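Local coordinates for Peptide/nickel transport system substrate-binding protein (Listeria monocytogenes serotype 1/2a, PDB 5KZT) that binds a peptide in the crystal and probably delivers peptides to a membrane transporter, as the substrate-binding component of an oligopeptide import system, at residues 327-332 / 472-477; 426-429 / 433-436. One frame throughout, in Å; residues are numbered along the deposited sequence.

Contact 1 of 2, residues 327-332 / 472-477; sequences TFDPGN and KRWDEM
The W474 indole lays one face against F328, D329 and P330, reaching them from helix 471-487. Its first side-chain atom already has the proline nearby, with P330 CD 3.8 Å from W474 CB. CG is anti to the backbone N (chi1 175°), which carries the indole away from the helix and against the loop. There P330 CD sits over the W474 five-membered ring, 3.8 Å from its centroid, as a CH-pi contact. Farther out D329 CA does the same over the W474 six-membered ring, 3.7 Å from the centroid and 27° off its normal. The indole thus joins helix 471-487 to the loop between strand 316-317 and helix 336-340, in this member of the family 5 bacterial solute-binding proteins. The carboxylate of D329 lies above the pyrrole rim, D329 CG 3.4 Å from W474 NE1; from there it is poorly aligned for the N-H, which goes to E339. This carboxylate is engaged instead through D329 OD1, which accepts from G331 N at 2.8 Å, forming an Asx turn, and also from Q471, which binds D475 as well. At the far end, W474 CH2 lies 3.3 Å from F328 C, and the carbonyl oxygen of F328 rests over the same face as the proline. T327 OG1 comes in at the ring edge, in plane, 3.4 Å from W474 CZ3.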
loop_
_atom_site.group_PDB
_atom_site.type_symbol
_atom_site.label_atom_id
_atom_site.label_comp_id
_atom_site.label_asym_id
_atom_site.label_seq_id
_atom_site.Cartn_x
_atom_site.Cartn_y
_atom_site.Cartn_z
ATOM N N THR A 327 6.344 12.101 8.853
ATOM C CA THR A 327 6.477 11.688 10.250
ATOM C C THR A 327 7.595 12.497 10.947
ATOM O O THR A 327 8.610 12.804 10.339
ATOM C CB THR A 327 6.734 10.169 10.306
ATOM O OG1 THR A 327 6.783 9.744 11.659
ATOM C CG2 THR A 327 8.020 9.797 9.637
ATOM N N PHE A 328 7.378 12.850 12.217
ATOM C CA PHE A 328 8.183 13.853 12.904
ATOM C C PHE A 328 8.513 13.412 14.317
ATOM O O PHE A 328 7.769 12.667 14.948
ATOM C CB PHE A 328 7.451 15.198 12.960
ATOM C CG PHE A 328 7.087 15.746 11.605
ATOM C CD1 PHE A 328 5.902 15.363 10.987
ATOM C CD2 PHE A 328 7.925 16.646 10.955
ATOM C CE1 PHE A 328 5.570 15.847 9.728
ATOM C CE2 PHE A 328 7.585 17.152 9.705
ATOM C CZ PHE A 328 6.417 16.739 9.084
ATOM N N ASP A 329 9.663 13.875 14.780
ATOM C CA ASP A 329 10.260 13.485 16.051
ATOM C C ASP A 329 9.335 13.923 17.194
ATOM O O ASP A 329 8.949 15.085 17.252
ATOM C CB ASP A 329 11.644 14.159 16.131
ATOM C CG ASP A 329 12.473 13.751 17.348
ATOM O OD1 ASP A 329 11.913 13.406 18.395
ATOM O OD2 ASP A 329 13.716 13.817 17.265
ATOM N N PRO A 330 8.975 12.990 18.113
ATOM C CA PRO A 330 8.092 13.390 19.217
ATOM C C PRO A 330 8.752 14.406 20.142
ATOM O O PRO A 330 8.057 15.152 20.806
ATOM C CB PRO A 330 7.783 12.060 19.939
ATOM C CG PRO A 330 8.944 11.203 19.609
ATOM C CD PRO A 330 9.300 11.562 18.189
ATOM N N GLY A 331 10.083 14.441 20.171
ATOM C CA GLY A 331 10.821 15.371 21.013
ATOM C C GLY A 331 10.805 16.794 20.530
ATOM O O GLY A 331 10.379 17.707 21.262
ATOM N N ASN A 332 11.310 17.007 19.322
ATOM C CA ASN A 332 11.472 18.373 18.802
ATOM C C ASN A 332 10.711 18.677 17.509
ATOM O O ASN A 332 10.929 19.730 16.923
ATOM C CB ASN A 332 12.961 18.686 18.617
ATOM C CG ASN A 332 13.622 17.867 17.513
ATOM O OD1 ASN A 332 13.010 17.011 16.861
ATOM N ND2 ASN A 332 14.903 18.132 17.303
ATOM N N LYS A 472 13.373 7.034 22.759
ATOM C CA LYS A 472 14.343 5.978 22.411
ATOM C C LYS A 472 13.914 5.160 21.191
ATOM O O LYS A 472 14.742 4.854 20.345
ATOM C CB LYS A 472 14.631 5.042 23.597
ATOM C CG LYS A 472 15.530 5.669 24.651
ATOM C CD LYS A 472 16.341 4.624 25.408
ATOM C CE LYS A 472 17.210 5.249 26.491
ATOM N NZ LYS A 472 16.395 5.896 27.565
ATOM N N ARG A 473 12.626 4.815 21.104
ATOM C CA ARG A 473 12.093 4.093 19.939
ATOM C C ARG A 473 12.314 4.913 18.680
ATOM O O ARG A 473 12.834 4.408 17.686
ATOM C CB ARG A 473 10.603 3.788 20.117
ATOM C CG ARG A 473 9.936 3.144 18.909
ATOM C CD ARG A 473 8.575 2.554 19.234
ATOM N NE ARG A 473 7.866 2.152 18.015
ATOM C CZ ARG A 473 7.163 2.971 17.215
ATOM N NH1 ARG A 473 7.037 4.274 17.487
ATOM N NH2 ARG A 473 6.578 2.479 16.124
ATOM N N TRP A 474 11.928 6.186 18.739
ATOM C CA TRP A 474 12.095 7.081 17.589
ATOM C C TRP A 474 13.563 7.149 17.156
ATOM O O TRP A 474 13.874 6.915 15.983
ATOM C CB TRP A 474 11.568 8.486 17.909
ATOM C CG TRP A 474 11.838 9.448 16.804
ATOM C CD1 TRP A 474 12.934 10.257 16.660
ATOM C CD2 TRP A 474 11.015 9.676 15.671
ATOM N NE1 TRP A 474 12.836 10.981 15.486
ATOM C CE2 TRP A 474 11.664 10.640 14.863
ATOM C CE3 TRP A 474 9.782 9.163 15.257
ATOM C CZ2 TRP A 474 11.101 11.127 13.675
ATOM C CZ3 TRP A 474 9.230 9.627 14.059
ATOM C CH2 TRP A 474 9.891 10.602 13.284
ATOM N N ASP A 475 14.459 7.437 18.101
ATOM C CA ASP A 475 15.892 7.578 17.777
ATOM C C ASP A 475 16.458 6.328 17.088
ATOM O O ASP A 475 17.234 6.428 16.135
ATOM C CB ASP A 475 16.739 7.930 19.019
ATOM C CG ASP A 475 16.365 9.283 19.636
ATOM O OD1 ASP A 475 15.669 10.078 18.977
ATOM O OD2 ASP A 475 16.755 9.539 20.791
ATOM N N GLU A 476 16.040 5.160 17.564
ATOM C CA GLU A 476 16.470 3.900 16.980
ATOM C C GLU A 476 15.930 3.712 15.571
ATOM O O GLU A 476 16.678 3.303 14.693
ATOM C CB GLU A 476 16.086 2.731 17.887
ATOM C CG GLU A 476 16.823 2.748 19.224
ATOM C CD GLU A 476 18.305 2.416 19.105
ATOM O OE1 GLU A 476 18.636 1.226 18.906
ATOM O OE2 GLU A 476 19.150 3.339 19.239
ATOM N N MET A 477 14.663 4.064 15.343
ATOM C CA MET A 477 14.095 4.019 13.986
ATOM C C MET A 477 14.875 4.890 13.000
ATOM O O MET A 477 15.056 4.507 11.853
ATOM C CB MET A 477 12.599 4.393 13.996
ATOM C CG MET A 477 11.714 3.290 14.580
ATOM S SD MET A 477 9.939 3.487 14.352
ATOM C CE MET A 477 9.678 5.044 15.196
#

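Contact 2 of 2, residues 426-429 / 433-436; sequences GPDY and STFL
T434 OG1 takes the backbone N-H of D428 in a nearly straight hydrogen bond, 3.0 Å from D428 N with an N-H...O angle of 175°. With OG1 anti to the T434 backbone N (chi1 -170°), the hydroxyl reaches this N-H while CG2 turns toward P427. T434 OG1 also bonds a water, 2.7 Å from its oxygen, and this water donates to D428 OD2, so side chain and backbone of D428 are both tied to one threonine. A second polar link joins two hydroxyls, with Y429 OH 2.7 Å from S433 OG; the serine oxygen lies in the plane of the phenol, at its edge. Another water meets Y429 OH. Outward from these bonds, T434 CB stands over one face of the Y429 ring, 3.9 Å from the centroid, a CH-pi contact; Y156 stacks on the same tyrosine. P427 CB packs against both T434 CG2, at 3.7 Å, and F435 CE2, at 3.8 Å. The bound peptide is held here too, by D428 OD1, which hydrogen-bonds its backbone, and by the backbone of G426, while Y113 bonds D428 OD2. A loop leaving a sheet strand and folded back on a short helix thus forms part of the peptide-binding site of this OppA-type protein.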
loop_
_atom_site.group_PDB
_atom_site.type_symbol
_atom_site.label_atom_id
_atom_site.label_comp_id
_atom_site.label_asym_id
_atom_site.label_seq_id
_atom_site.Cartn_x
_atom_site.Cartn_y
_atom_site.Cartn_z
ATOM N N GLY A 426 3.086 2.708 0.174
ATOM C CA GLY A 426 2.342 3.797 0.787
ATOM C C GLY A 426 2.064 3.454 2.238
ATOM O O GLY A 426 1.869 2.275 2.585
ATOM N N PRO A 427 2.027 4.465 3.109
ATOM C CA PRO A 427 1.920 4.199 4.540
ATOM C C PRO A 427 0.541 3.706 4.954
ATOM O O PRO A 427 -0.454 4.170 4.415
ATOM C CB PRO A 427 2.216 5.554 5.161
ATOM C CG PRO A 427 1.724 6.530 4.134
ATOM C CD PRO A 427 2.041 5.910 2.814
ATOM N N ASP A 428 0.500 2.810 5.933
ATOM C CA ASP A 428 -0.768 2.325 6.511
ATOM C C ASP A 428 -1.138 3.013 7.824
ATOM O O ASP A 428 -2.258 2.852 8.287
ATOM C CB ASP A 428 -0.688 0.816 6.724
ATOM C CG ASP A 428 -0.328 0.079 5.451
ATOM O OD1 ASP A 428 -0.733 0.537 4.365
ATOM O OD2 ASP A 428 0.398 -0.925 5.519
ATOM N N TYR A 429 -0.191 3.770 8.389
ATOM C CA TYR A 429 -0.392 4.588 9.573
ATOM C C TYR A 429 0.800 5.535 9.681
ATOM O O TYR A 429 1.800 5.331 8.994
ATOM C CB TYR A 429 -0.514 3.723 10.833
ATOM C CG TYR A 429 0.635 2.763 11.051
ATOM C CD1 TYR A 429 0.628 1.484 10.484
ATOM C CD2 TYR A 429 1.694 3.108 11.890
ATOM C CE1 TYR A 429 1.676 0.592 10.699
ATOM C CE2 TYR A 429 2.731 2.229 12.120
ATOM C CZ TYR A 429 2.730 0.979 11.511
ATOM O OH TYR A 429 3.787 0.149 11.769
ATOM N N SER A 433 7.715 3.093 11.209
ATOM C CA SER A 433 7.631 1.633 11.195
ATOM C C SER A 433 6.790 1.064 10.063
ATOM O O SER A 433 7.066 -0.047 9.608
ATOM C CB SER A 433 7.134 1.095 12.543
ATOM O OG SER A 433 5.804 1.513 12.823
ATOM N N THR A 434 5.778 1.793 9.590
ATOM C CA THR A 434 5.019 1.315 8.438
ATOM C C THR A 434 5.937 1.006 7.236
ATOM O O THR A 434 5.708 0.033 6.516
ATOM C CB THR A 434 3.851 2.246 8.041
ATOM O OG1 THR A 434 3.031 1.583 7.056
ATOM C CG2 THR A 434 4.331 3.605 7.514
ATOM N N PHE A 435 7.001 1.792 7.062
ATOM C CA PHE A 435 8.018 1.536 6.030
ATOM C C PHE A 435 9.129 0.587 6.498
ATOM O O PHE A 435 9.494 -0.374 5.797
ATOM C CB PHE A 435 8.654 2.861 5.583
ATOM C CG PHE A 435 7.698 3.772 4.836
ATOM C CD1 PHE A 435 7.577 3.682 3.459
ATOM C CD2 PHE A 435 6.929 4.713 5.516
ATOM C CE1 PHE A 435 6.690 4.505 2.779
ATOM C CE2 PHE A 435 6.032 5.521 4.842
ATOM C CZ PHE A 435 5.915 5.410 3.465
ATOM N N LEU A 436 9.670 0.855 7.672
ATOM C CA LEU A 436 10.876 0.141 8.111
ATOM C C LEU A 436 10.621 -1.343 8.386
ATOM O O LEU A 436 11.475 -2.179 8.092
ATOM C CB LEU A 436 11.478 0.824 9.337
ATOM C CG LEU A 436 11.922 2.294 9.185
ATOM C CD1 LEU A 436 12.156 2.935 10.545
ATOM C CD2 LEU A 436 13.165 2.408 8.332
HETATM O O HOH W 1 2.147 -0.903 7.633
HETATM O O HOH W 2 4.374 -2.122 10.421
#

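In the fold
Two contacts of one chain illustrate how chemistry follows location. The centre of contact 2 lies about 8 Å from the centre of the chain, with every touching residue buried; it is joined by hydroxyls and ordered water, and it borders the bound peptide. The centre of contact 1 lies about 23 Å from that of the chain; T327, D329 and W474 are buried while F328 and P330 are exposed, and an aromatic face does most of the work, with no hydrogen bond across it. The two centres are about 15 Å apart, and along the sequence contact 2 is nested inside the loop that contact 1 closes. They share a seam: R473 and M477 of helix 471-487 pack on S433, and M477 also on L436.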